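Local coordinates for protein 4-alpha-glucanotransferase (Corynebacterium glutamicum, PDB 5B68) that is an amylomaltase, or disproportionating enzyme, a member of the 4-alpha-glucanotransferase family whose core is a TIM-barrel-like ring of parallel strands, at residues Asp32-Lys37 and Thr479-Arg484. Residues are numbered along the deposited sequence; the frame is centred on the assembly and turned at random. Where two conformers were deposited one is given.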
# COMPACT_ATOMS: atom_id res chain seq x y z
N ASP A 32 -16.33 11.39 25.32
CA ASP A 32 -16.09 10.30 26.26
C ASP A 32 -16.43 8.97 25.59
O ASP A 32 -15.70 7.99 25.75
CB ASP A 32 -16.98 10.44 27.51
CG ASP A 32 -16.57 11.55 28.47
OD1 ASP A 32 -15.61 12.32 28.17
OD2 ASP A 32 -17.24 11.64 29.54
N ASP A 33 -17.57 8.93 24.90
CA ASP A 33 -18.11 7.71 24.30
C ASP A 33 -17.13 7.12 23.30
O ASP A 33 -16.92 5.90 23.24
CB ASP A 33 -19.46 8.00 23.56
CG ASP A 33 -20.15 6.77 23.12
OD1 ASP A 33 -20.54 5.94 23.96
OD2 ASP A 33 -20.30 6.57 21.90
N THR A 34 -16.53 7.98 22.52
CA THR A 34 -15.54 7.55 21.50
C THR A 34 -14.29 6.99 22.21
O THR A 34 -13.75 5.98 21.80
CB THR A 34 -15.20 8.71 20.56
OG1 THR A 34 -16.34 8.96 19.70
CG2 THR A 34 -13.91 8.37 19.75
N LEU A 35 -13.82 7.68 23.25
CA LEU A 35 -12.64 7.21 23.95
C LEU A 35 -12.87 5.80 24.49
O LEU A 35 -12.04 4.92 24.32
CB LEU A 35 -12.26 8.14 25.07
CG LEU A 35 -11.71 9.52 24.62
CD1 LEU A 35 -11.46 10.40 25.85
CD2 LEU A 35 -10.49 9.47 23.68
N VAL A 36 -13.98 5.63 25.17
CA VAL A 36 -14.32 4.34 25.73
C VAL A 36 -14.41 3.28 24.66
O VAL A 36 -13.92 2.15 24.86
CB VAL A 36 -15.63 4.44 26.60
CG1 VAL A 36 -16.13 3.09 27.01
CG2 VAL A 36 -15.38 5.32 27.83
N LYS A 37 -15.08 3.58 23.54
CA LYS A 37 -15.28 2.53 22.51
C LYS A 37 -13.95 2.16 21.81
O LYS A 37 -13.71 1.03 21.49
CB LYS A 37 -16.29 2.96 21.46
CG LYS A 37 -17.69 2.89 22.04
CD LYS A 37 -18.71 3.57 21.15
CE LYS A 37 -20.11 3.16 21.60
NZ LYS A 37 -21.09 4.14 21.01
N THR A 479 -17.32 10.72 14.61
CA THR A 479 -17.13 10.13 15.91
C THR A 479 -15.74 9.53 16.14
O THR A 479 -15.52 8.98 17.20
CB THR A 479 -18.19 9.08 16.24
OG1 THR A 479 -18.04 7.87 15.47
CG2 THR A 479 -19.60 9.70 15.99
N GLY A 480 -14.83 9.67 15.19
CA GLY A 480 -13.53 9.03 15.33
C GLY A 480 -12.50 9.86 16.04
O GLY A 480 -12.73 10.99 16.56
N THR A 481 -11.32 9.24 16.12
CA THR A 481 -10.16 9.86 16.68
C THR A 481 -8.90 9.17 16.13
O THR A 481 -9.03 8.23 15.36
CB THR A 481 -10.18 9.84 18.20
OG1 THR A 481 -9.14 10.69 18.66
CG2 THR A 481 -10.05 8.46 18.81
N TYR A 482 -7.73 9.66 16.53
CA TYR A 482 -6.47 9.12 16.09
C TYR A 482 -5.95 8.11 17.09
O TYR A 482 -6.06 8.30 18.28
CB TYR A 482 -5.44 10.23 15.93
CG TYR A 482 -5.63 10.98 14.65
CD1 TYR A 482 -5.21 10.44 13.46
CD2 TYR A 482 -6.29 12.20 14.62
CE1 TYR A 482 -5.40 11.09 12.28
CE2 TYR A 482 -6.49 12.86 13.44
CZ TYR A 482 -6.04 12.30 12.27
OH TYR A 482 -6.21 12.92 11.08
N ILE A 483 -5.40 7.02 16.59
CA ILE A 483 -4.57 6.12 17.41
C ILE A 483 -3.17 6.19 16.89
O ILE A 483 -2.94 6.16 15.68
CB ILE A 483 -5.07 4.67 17.43
CG1 ILE A 483 -5.22 4.08 16.04
CG2 ILE A 483 -6.39 4.60 18.17
CD1 ILE A 483 -5.62 2.59 16.13
N ARG A 484 -2.23 6.30 17.81
CA ARG A 484 -0.79 6.41 17.54
C ARG A 484 -0.10 5.05 17.37
O ARG A 484 -0.42 4.11 18.10
CB ARG A 484 -0.17 7.20 18.72
CG ARG A 484 1.34 7.31 18.80
CD ARG A 484 1.88 8.50 19.62
NE ARG A 484 1.32 8.76 20.95
CZ ARG A 484 1.45 7.95 21.99
NH1 ARG A 484 2.04 6.78 21.85
NH2 ARG A 484 0.96 8.31 23.16
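The first turn of helix 32-41 meets the short turn that leads into strand 481-484, with the CA atoms of T34 and T479 6.4 Å apart. T34 carries the contact from the helix side, its CB pointing at the turn. Its OG1 donates a short hydrogen bond of 2.6 Å to the backbone O of T479, meeting the C=O at 141° and lying 15° out of the carbonyl plane. A chi1 of -72° sets this OG1 beside the backbone N of T34 and turns CG2 anti to that N, toward T481. The packing is tight here, for the bond holds T479 O only 3.1 Å from T34 CG2, which also meets CG2 of T481 at 4.0 Å, the two side chains running at a slant to one another. The T481 hydroxyl hydrogen-bonds to the O of A17, while OG1 of T479 hydrogen-bonds with the O of S476 and OE1 of Q475. Strand 481-484 pairs with strand 467-472 and also bonds through its backbone to A17 and G15. The contact joins helix 32-41, near the N-terminus, to the entry of this strand through one hydroxyl-to-carbonyl bond, which gives the T479 carbonyl a partner at a largely buried site, and a small methyl-methyl touch.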